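Local coordinates for protein importin subunit beta-1 (PDB 5OWU) that carries proteins into the nucleus as the importin beta subunit, pairing with importin alpha, which recognises the classical nuclear localization signal of the cargo, at residues N203-A206 with D207-I210; E217-G220 with E221-L225; Q265-Y268 with A269-A273. One frame throughout, in Å; residues are numbered along the deposited sequence.

Contact 1: N203-A206 with D207-I210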
ATOM      1  N   ASN A 203      -7.270 -14.941  18.642  1.00 29.42           N
ATOM      2  CA  ASN A 203      -7.092 -13.589  18.116  1.00 33.22           C
ATOM      3  C   ASN A 203      -6.077 -12.806  18.947  1.00 32.27           C
ATOM      4  O   ASN A 203      -5.208 -12.112  18.399  1.00 30.70           O
ATOM      5  CB  ASN A 203      -8.442 -12.872  18.077  1.00 37.64           C
ATOM      6  CG  ASN A 203      -9.394 -13.468  17.050  1.00 39.83           C
ATOM      7  OD1 ASN A 203      -8.969 -14.063  16.063  1.00 35.06           O
ATOM      8  ND2 ASN A 203     -10.689 -13.300  17.277  1.00 42.01           N
ATOM      9  N   ALA A 204      -6.163 -12.914  20.272  1.00 31.97           N
ATOM     10  CA  ALA A 204      -5.167 -12.280  21.128  1.00 32.51           C
ATOM     11  C   ALA A 204      -3.774 -12.839  20.863  1.00 23.50           C
ATOM     12  O   ALA A 204      -2.790 -12.094  20.841  1.00 26.48           O
ATOM     13  CB  ALA A 204      -5.552 -12.467  22.592  1.00 28.67           C
ATOM     14  N   LEU A 205      -3.665 -14.151  20.670  1.00 31.39           N
ATOM     15  CA  LEU A 205      -2.366 -14.760  20.409  1.00 31.03           C
ATOM     16  C   LEU A 205      -1.748 -14.180  19.146  1.00 28.34           C
ATOM     17  O   LEU A 205      -0.561 -13.797  19.122  1.00 29.68           O
ATOM     18  CB  LEU A 205      -2.525 -16.278  20.290  1.00 25.92           C
ATOM     19  CG  LEU A 205      -1.251 -17.085  20.078  1.00 30.76           C
ATOM     20  CD1 LEU A 205      -0.268 -16.837  21.218  1.00 28.28           C
ATOM     21  CD2 LEU A 205      -1.579 -18.578  19.950  1.00 34.44           C
ATOM     22  N   ALA A 206      -2.552 -14.108  18.079  1.00 32.82           N
ATOM     23  CA  ALA A 206      -2.121 -13.430  16.864  1.00 30.70           C
ATOM     24  C   ALA A 206      -1.622 -12.025  17.177  1.00 29.22           C
ATOM     25  O   ALA A 206      -0.553 -11.618  16.708  1.00 34.24           O
ATOM     26  CB  ALA A 206      -3.268 -13.384  15.857  1.00 27.97           C
ATOM     27  N   ASP A 207      -2.381 -11.272  17.986  1.00 30.08           N
ATOM     28  CA  ASP A 207      -1.949  -9.920  18.349  1.00 28.97           C
ATOM     29  C   ASP A 207      -0.625  -9.926  19.102  1.00 33.25           C
ATOM     30  O   ASP A 207       0.147  -8.964  19.015  1.00 29.39           O
ATOM     31  CB  ASP A 207      -3.005  -9.224  19.215  1.00 33.02           C
ATOM     32  CG  ASP A 207      -4.264  -8.872  18.444  1.00 43.77           C
ATOM     33  OD1 ASP A 207      -4.189  -8.670  17.217  1.00 40.90           O
ATOM     34  OD2 ASP A 207      -5.334  -8.795  19.078  1.00 32.55           O
ATOM     35  N   SER A 208      -0.353 -10.984  19.861  1.00 30.72           N
ATOM     36  CA  SER A 208       0.797 -11.012  20.750  1.00 28.85           C
ATOM     37  C   SER A 208       2.081 -11.442  20.059  1.00 32.32           C
ATOM     38  O   SER A 208       3.163 -11.255  20.633  1.00 28.24           O
ATOM     39  CB  SER A 208       0.539 -11.982  21.904  1.00 39.99           C
ATOM     40  OG  SER A 208       0.745 -13.316  21.467  1.00 31.98           O
ATOM     41  N   LEU A 209       1.985 -12.033  18.862  1.00 32.50           N
ATOM     42  CA  LEU A 209       3.136 -12.726  18.279  1.00 35.85           C
ATOM     43  C   LEU A 209       4.405 -11.873  18.228  1.00 37.45           C
ATOM     44  O   LEU A 209       5.512 -12.393  18.413  1.00 32.73           O
ATOM     45  CB  LEU A 209       2.780 -13.228  16.882  1.00 36.57           C
ATOM     46  CG  LEU A 209       1.751 -14.361  16.903  1.00 33.61           C
ATOM     47  CD1 LEU A 209       1.415 -14.786  15.503  1.00 35.08           C
ATOM     48  CD2 LEU A 209       2.223 -15.565  17.713  1.00 29.28           C
ATOM     49  N   ILE A 210       4.285 -10.570  17.975  1.00 33.47           N
ATOM     50  CA  ILE A 210       5.496  -9.765  17.828  1.00 32.91           C
ATOM     51  C   ILE A 210       6.233  -9.571  19.146  1.00 40.31           C
ATOM     52  O   ILE A 210       7.381  -9.110  19.136  1.00 42.44           O
ATOM     53  CB  ILE A 210       5.153  -8.412  17.163  1.00 47.79           C
ATOM     54  CG1 ILE A 210       4.729  -8.665  15.711  1.00 46.79           C
ATOM     55  CG2 ILE A 210       6.343  -7.455  17.191  1.00 62.43           C
ATOM     56  CD1 ILE A 210       4.563  -7.430  14.844  1.00 61.58           C
TER
HETATM   57  O   HOH W   1      -6.359 -10.701  16.077  1.00 48.72           O
HETATM   58  O   HOH W   2       1.775  -9.558  16.699  1.00 41.92           O
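Ser208 turns its hydroxyl back onto the helix, and OG donates to Leu205 O at 2.7 Å. A chi1 of 79°, with OG lodged between the backbone N and the carbonyl carbon, brings the hydroxyl there; it meets the oxygen from the side, at a C=O...OG angle of 120°. The same oxygen takes a weak bond from Ser208 N, so a single residue holds it twice. Leu205 CD1 comes within 3.7 Å of Ser208 OG. Leu209 approaches the same carbonyl with its branch point, CG standing 3.3 Å from Leu205 O, while its CD2 only grazes Leu205 CG at 4.5 Å. On another side of the helix the Asp207 side chain, CG beside its backbone N (chi1 -70°), lies along the carbonyl oxygens of Asn203 and Ala204, and a water donates to both Asn203 O and Asp207 OD1, joining two acceptors that cannot bond each other. A second water donates to Ala206 O and accepts from Ile210 N, linking the two. Leu205 packs on Leu181 and Ile184 of helix 177-188 and Leu209 on helix 238-255, which sets the end of helix 195-208 of HEAT repeat 5 against both helices in the solenoid.

Contact 2: E217-G220 with E221-L225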
ATOM      1  N   GLU A 217      12.236 -18.525  20.851  1.00 51.60           N
ATOM      2  CA  GLU A 217      13.597 -19.040  20.830  1.00 46.69           C
ATOM      3  C   GLU A 217      13.818 -20.170  21.828  1.00 49.93           C
ATOM      4  O   GLU A 217      14.906 -20.753  21.832  1.00 66.08           O
ATOM      5  CB  GLU A 217      14.583 -17.902  21.092  1.00 60.44           C
ATOM      6  CG  GLU A 217      14.570 -16.834  20.004  1.00 61.05           C
ATOM      7  CD  GLU A 217      15.430 -15.633  20.342  1.00 73.70           C
ATOM      8  OE1 GLU A 217      15.841 -15.497  21.516  1.00 79.17           O
ATOM      9  OE2 GLU A 217      15.691 -14.821  19.429  1.00 72.35           O
ATOM     10  N   ARG A 218      12.829 -20.500  22.658  1.00 45.63           N
ATOM     11  CA  ARG A 218      12.916 -21.624  23.581  1.00 47.17           C
ATOM     12  C   ARG A 218      12.176 -22.802  22.969  1.00 45.45           C
ATOM     13  O   ARG A 218      10.964 -22.728  22.751  1.00 41.18           O
ATOM     14  CB  ARG A 218      12.327 -21.277  24.948  1.00 44.64           C
ATOM     15  CG  ARG A 218      13.052 -20.157  25.664  1.00 52.19           C
ATOM     16  CD  ARG A 218      12.236 -19.617  26.824  1.00 50.70           C
ATOM     17  NE  ARG A 218      12.699 -18.293  27.220  1.00 55.27           N
ATOM     18  CZ  ARG A 218      11.981 -17.425  27.924  1.00 55.36           C
ATOM     19  NH1 ARG A 218      10.751 -17.730  28.323  1.00 37.81           N
ATOM     20  NH2 ARG A 218      12.495 -16.242  28.228  1.00 59.23           N
ATOM     21  N   GLU A 219      12.905 -23.887  22.709  1.00 48.82           N
ATOM     22  CA  GLU A 219      12.340 -24.999  21.952  1.00 51.10           C
ATOM     23  C   GLU A 219      11.090 -25.556  22.623  1.00 42.82           C
ATOM     24  O   GLU A 219      10.098 -25.843  21.948  1.00 42.27           O
ATOM     25  CB  GLU A 219      13.385 -26.108  21.775  1.00 53.81           C
ATOM     26  CG  GLU A 219      12.994 -27.162  20.740  1.00 59.22           C
ATOM     27  CD  GLU A 219      13.858 -28.413  20.803  1.00 75.05           C
ATOM     28  OE1 GLU A 219      14.963 -28.360  21.389  1.00 71.22           O
ATOM     29  OE2 GLU A 219      13.424 -29.456  20.269  1.00 68.63           O
ATOM     30  N   GLY A 220      11.113 -25.724  23.945  1.00 39.24           N
ATOM     31  CA  GLY A 220       9.975 -26.334  24.618  1.00 42.25           C
ATOM     32  C   GLY A 220       8.725 -25.477  24.551  1.00 38.72           C
ATOM     33  O   GLY A 220       7.625 -25.978  24.288  1.00 43.41           O
ATOM     34  N   GLU A 221       8.875 -24.169  24.782  1.00 43.05           N
ATOM     35  CA  GLU A 221       7.734 -23.261  24.679  1.00 43.22           C
ATOM     36  C   GLU A 221       7.230 -23.167  23.244  1.00 38.96           C
ATOM     37  O   GLU A 221       6.016 -23.167  23.005  1.00 36.92           O
ATOM     38  CB  GLU A 221       8.115 -21.873  25.191  1.00 41.79           C
ATOM     39  CG  GLU A 221       8.588 -21.830  26.636  1.00 47.94           C
ATOM     40  CD  GLU A 221       8.748 -20.407  27.145  1.00 54.37           C
ATOM     41  OE1 GLU A 221       8.146 -19.489  26.540  1.00 42.05           O
ATOM     42  OE2 GLU A 221       9.475 -20.204  28.144  1.00 49.73           O
ATOM     43  N   ARG A 222       8.145 -23.058  22.279  1.00 44.23           N
ATOM     44  CA  ARG A 222       7.753 -23.015  20.872  1.00 50.67           C
ATOM     45  C   ARG A 222       6.980 -24.273  20.486  1.00 40.38           C
ATOM     46  O   ARG A 222       5.925 -24.203  19.842  1.00 35.15           O
ATOM     47  CB  ARG A 222       9.002 -22.844  20.004  1.00 48.96           C
ATOM     48  CG  ARG A 222       8.733 -22.608  18.531  1.00 48.49           C
ATOM     49  CD  ARG A 222      10.027 -22.443  17.738  1.00 50.49           C
ATOM     50  NE  ARG A 222      10.987 -23.534  17.953  1.00 47.47           N
ATOM     51  CZ  ARG A 222      12.238 -23.391  18.398  1.00 54.22           C
ATOM     52  NH1 ARG A 222      12.738 -22.198  18.685  1.00 57.16           N
ATOM     53  NH2 ARG A 222      13.010 -24.457  18.549  1.00 66.46           N
ATOM     54  N   ASN A 223       7.499 -25.439  20.875  1.00 36.36           N
ATOM     55  CA  ASN A 223       6.820 -26.696  20.589  1.00 46.12           C
ATOM     56  C   ASN A 223       5.417 -26.698  21.174  1.00 37.59           C
ATOM     57  O   ASN A 223       4.446 -27.023  20.482  1.00 39.51           O
ATOM     58  CB  ASN A 223       7.625 -27.880  21.143  1.00 38.80           C
ATOM     59  CG  ASN A 223       8.865 -28.196  20.314  1.00 40.48           C
ATOM     60  OD1 ASN A 223       9.008 -27.732  19.189  1.00 44.96           O
ATOM     61  ND2 ASN A 223       9.764 -29.001  20.875  1.00 43.16           N
ATOM     62  N   TYR A 224       5.286 -26.336  22.455  1.00 33.50           N
ATOM     63  CA  TYR A 224       3.968 -26.383  23.083  1.00 36.35           C
ATOM     64  C   TYR A 224       2.995 -25.420  22.410  1.00 37.47           C
ATOM     65  O   TYR A 224       1.843 -25.778  22.125  1.00 34.99           O
ATOM     66  CB  TYR A 224       4.076 -26.061  24.574  1.00 46.51           C
ATOM     67  CG  TYR A 224       2.736 -26.041  25.274  1.00 42.78           C
ATOM     68  CD1 TYR A 224       2.043 -27.216  25.513  1.00 50.54           C
ATOM     69  CD2 TYR A 224       2.162 -24.846  25.694  1.00 41.23           C
ATOM     70  CE1 TYR A 224       0.819 -27.209  26.148  1.00 62.36           C
ATOM     71  CE2 TYR A 224       0.935 -24.830  26.332  1.00 43.47           C
ATOM     72  CZ  TYR A 224       0.267 -26.015  26.555  1.00 52.51           C
ATOM     73  OH  TYR A 224      -0.955 -26.011  27.191  1.00 58.51           O
ATOM     74  N   LEU A 225       3.434 -24.187  22.158  1.00 32.21           N
ATOM     75  CA  LEU A 225       2.562 -23.215  21.503  1.00 31.29           C
ATOM     76  C   LEU A 225       2.114 -23.708  20.128  1.00 35.69           C
ATOM     77  O   LEU A 225       0.931 -23.612  19.775  1.00 40.65           O
ATOM     78  CB  LEU A 225       3.276 -21.870  21.381  1.00 35.33           C
ATOM     79  CG  LEU A 225       2.420 -20.745  20.782  1.00 34.93           C
ATOM     80  CD1 LEU A 225       1.132 -20.575  21.570  1.00 45.32           C
ATOM     81  CD2 LEU A 225       3.167 -19.427  20.733  1.00 51.18           C
TER
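Arg218 and Glu221 run side by side in the same direction and close a salt bridge, Arg218 NH1 to Glu221 OE2 at 2.8 Å. The carboxylate oxygen sits at the edge of the guanidinium, in the guanidinium plane; the nitrogen comes to the syn side of the carboxylate but 26° out of that plane, the two flat groups being turned 75° apart. The tight side of the contact rests on Glu221, which is buried and whose carboxylate is shared widely: OE1 bonds Asn215, and OE2 also accepts from the backbone of another protein's chain. Arg218 NH1 has Asn178 OD1 as a further partner. With an alanine here instead of Glu221, Arg218 would probably be left with Asn178 but no charge partner, and Asn215 ND2 and the backbone donor of the other chain would lose their acceptor.

The side bearing Glu219, itself exposed, is looser. There Arg222, its chain bent at chi3 (52°), folds its guanidinium back toward the start of the helix, Glu219 CA lying 3.5 Å above one face and offset toward its rim. Although the carboxylate and guanidinium planes are almost parallel, the charges do not pair: Glu219 OE1 and Arg222 NH2 are 5.2 Å apart, and NH2 meets the aliphatic Glu219 CG at 3.5 Å instead. Arg222 spends its donors elsewhere, NH1 on Met216 O and NE on the hydroxyl of Tyr262, which also bonds Asn223 OD1. Asn223 ND2 merely passes Glu219 CG at 3.7 Å.

Beneath both sides the backbone settles into regular i to i+4 bonds, the first from Arg222 N to Arg218 O at 2.9 Å. With Arg218 at the N-cap, this is the opening turn of the first helix of HEAT repeat 6, one of its faces in contact with a bound protein.

Contact 3: Q265-Y268 with A269-A273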
ATOM      1  N   GLN A 265       6.732 -32.388  10.433  1.00 39.69           N
ATOM      2  CA  GLN A 265       6.097 -33.351  11.321  1.00 34.95           C
ATOM      3  C   GLN A 265       4.577 -33.333  11.252  1.00 44.64           C
ATOM      4  O   GLN A 265       3.952 -34.322  11.653  1.00 32.24           O
ATOM      5  CB  GLN A 265       6.549 -33.105  12.757  1.00 45.51           C
ATOM      6  CG  GLN A 265       8.044 -33.324  12.966  1.00 43.65           C
ATOM      7  CD  GLN A 265       8.503 -32.910  14.350  1.00 54.71           C
ATOM      8  OE1 GLN A 265       7.709 -32.858  15.291  1.00 53.18           O
ATOM      9  NE2 GLN A 265       9.790 -32.607  14.480  1.00 52.72           N
ATOM     10  N   ALA A 266       3.959 -32.257  10.754  1.00 28.28           N
ATOM     11  CA  ALA A 266       2.498 -32.208  10.776  1.00 39.24           C
ATOM     12  C   ALA A 266       1.858 -31.267   9.763  1.00 34.63           C
ATOM     13  O   ALA A 266       0.931 -31.663   9.053  1.00 36.66           O
ATOM     14  CB  ALA A 266       2.017 -31.815  12.173  1.00 34.81           C
ATOM     15  N   LEU A 267       2.313 -30.015   9.699  1.00 41.03           N
ATOM     16  CA  LEU A 267       1.530 -29.004   8.994  1.00 41.32           C
ATOM     17  C   LEU A 267       1.463 -29.272   7.494  1.00 32.65           C
ATOM     18  O   LEU A 267       0.451 -28.973   6.848  1.00 33.84           O
ATOM     19  CB  LEU A 267       2.109 -27.622   9.276  1.00 40.61           C
ATOM     20  CG  LEU A 267       1.702 -26.957  10.600  1.00 43.13           C
ATOM     21  CD1 LEU A 267       2.345 -25.583  10.782  1.00 46.87           C
ATOM     22  CD2 LEU A 267       0.194 -26.825  10.704  1.00 42.43           C
ATOM     23  N   TYR A 268       2.525 -29.825   6.916  1.00 35.34           N
ATOM     24  CA  TYR A 268       2.494 -30.183   5.502  1.00 33.29           C
ATOM     25  C   TYR A 268       1.327 -31.123   5.204  1.00 41.09           C
ATOM     26  O   TYR A 268       0.453 -30.830   4.370  1.00 38.54           O
ATOM     27  CB  TYR A 268       3.843 -30.803   5.127  1.00 37.09           C
ATOM     28  CG  TYR A 268       3.829 -31.693   3.914  1.00 44.18           C
ATOM     29  CD1 TYR A 268       3.523 -33.044   4.032  1.00 42.21           C
ATOM     30  CD2 TYR A 268       4.146 -31.197   2.652  1.00 48.54           C
ATOM     31  CE1 TYR A 268       3.519 -33.869   2.943  1.00 51.85           C
ATOM     32  CE2 TYR A 268       4.140 -32.024   1.550  1.00 45.49           C
ATOM     33  CZ  TYR A 268       3.825 -33.359   1.708  1.00 52.37           C
ATOM     34  OH  TYR A 268       3.819 -34.204   0.627  1.00 59.80           O
ATOM     35  N   ALA A 269       1.284 -32.251   5.914  1.00 33.42           N
ATOM     36  CA  ALA A 269       0.220 -33.227   5.714  1.00 38.81           C
ATOM     37  C   ALA A 269      -1.149 -32.629   6.030  1.00 31.87           C
ATOM     38  O   ALA A 269      -2.094 -32.773   5.247  1.00 39.99           O
ATOM     39  CB  ALA A 269       0.487 -34.459   6.580  1.00 35.92           C
ATOM     40  N   LEU A 270      -1.268 -31.941   7.169  1.00 37.50           N
ATOM     41  CA  LEU A 270      -2.564 -31.409   7.595  1.00 47.33           C
ATOM     42  C   LEU A 270      -3.132 -30.426   6.571  1.00 41.14           C
ATOM     43  O   LEU A 270      -4.284 -30.557   6.128  1.00 38.70           O
ATOM     44  CB  LEU A 270      -2.429 -30.728   8.959  1.00 43.47           C
ATOM     45  CG  LEU A 270      -2.054 -31.592  10.174  1.00 46.58           C
ATOM     46  CD1 LEU A 270      -1.909 -30.719  11.404  1.00 46.94           C
ATOM     47  CD2 LEU A 270      -3.083 -32.680  10.420  1.00 44.58           C
ATOM     48  N   THR A 271      -2.337 -29.424   6.188  1.00 42.76           N
ATOM     49  CA  THR A 271      -2.855 -28.388   5.301  1.00 34.61           C
ATOM     50  C   THR A 271      -3.130 -28.946   3.915  1.00 35.44           C
ATOM     51  O   THR A 271      -4.125 -28.575   3.274  1.00 40.37           O
ATOM     52  CB  THR A 271      -1.882 -27.207   5.232  1.00 30.43           C
ATOM     53  OG1 THR A 271      -0.643 -27.610   4.638  1.00 36.83           O
ATOM     54  CG2 THR A 271      -1.628 -26.649   6.627  1.00 36.03           C
ATOM     55  N   ILE A 272      -2.274 -29.859   3.439  1.00 34.08           N
ATOM     56  CA  ILE A 272      -2.543 -30.487   2.151  1.00 42.82           C
ATOM     57  C   ILE A 272      -3.851 -31.262   2.205  1.00 42.11           C
ATOM     58  O   ILE A 272      -4.640 -31.248   1.253  1.00 42.94           O
ATOM     59  CB  ILE A 272      -1.368 -31.389   1.732  1.00 41.37           C
ATOM     60  CG1 ILE A 272      -0.179 -30.508   1.337  1.00 44.76           C
ATOM     61  CG2 ILE A 272      -1.777 -32.303   0.577  1.00 51.21           C
ATOM     62  CD1 ILE A 272       1.058 -31.270   0.913  1.00 64.03           C
ATOM     63  N   ALA A 273      -4.098 -31.951   3.317  1.00 42.64           N
ATOM     64  CA  ALA A 273      -5.319 -32.731   3.451  1.00 41.81           C
ATOM     65  C   ALA A 273      -6.545 -31.833   3.387  1.00 43.85           C
ATOM     66  O   ALA A 273      -7.478 -32.090   2.617  1.00 43.90           O
ATOM     67  CB  ALA A 273      -5.295 -33.514   4.762  1.00 49.67           C
TER
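The ring of Tyr268 carries Ile272 CD1 over one face, the methyl standing 3.6 Å from the ring centroid and 26° off the normal, a CH-pi contact between residues one helical turn apart. CD1 is displaced toward the rim, where Tyr268 CE2 is its closest ring atom at 3.2 Å. The backbone N of Ala269 approaches the ring obliquely near CD1 of Tyr268. Two torsions bring ring and methyl together: Tyr268 CG is anti to the backbone N (chi1 157°), turning the ring mainly across the helix axis and only somewhat along it toward Ile272, and Ile272 extends CG1 and CD1 (chi2 179°) back across it. Both side chains also pack on helix 317-332, Tyr268 against Ser321 and Ile272 against Val325.

Thr271 works on a different side of the helix. Its OG1 donates to Leu267 O at 2.8 Å while its own backbone N donates to that oxygen at 2.9 Å, the two donors arriving from opposite faces of the carbonyl plane. Thr271 CG2 lies 3.1 Å from the same oxygen, which is thus closely surrounded by a single residue. The hydroxyl is buried but well used, since it is also hydrogen-bonded to Trp290 NE1 on helix 280-306. Leu267 itself reaches into the core against helices 219-233 and 238-255.

A third side is formed by Leu270, whose CD1 meets Ala266 CB at 4.1 Å; in this complex both residues also touch apolar side chains of another protein's chain. The bond from Leu270 N to Ala266 O is already a regular i to i+4 bond, next to the wider pi-type turn at 265-267. Packing of this first helix of HEAT repeat 7 on its partner 280-306 and on helices of neighbouring repeats is the hallmark of a HEAT solenoid.

Overall arrangement
The three contacts follow one another along the chain, in HEAT repeats 5, 6 and 7, on helices 195-208, 219-233 and 260-274. Contacts 1 and 2 lie with centres 16 Å apart and touch directly, Leu205 CD2 meeting Leu225 CD1 at 3.7 Å, which ties one repeat to the next. Contact 3 touches neither: its centre is about 19 Å from that of contact 2 and 23 Å from that of contact 1. Helix 238-255 packs against residues of both contact 1 and contact 3, bridging them through the core. Contacts 2 and 3 both meet another protein's chain, consistent with successive repeats jointly forming the binding surface of this transport receptor.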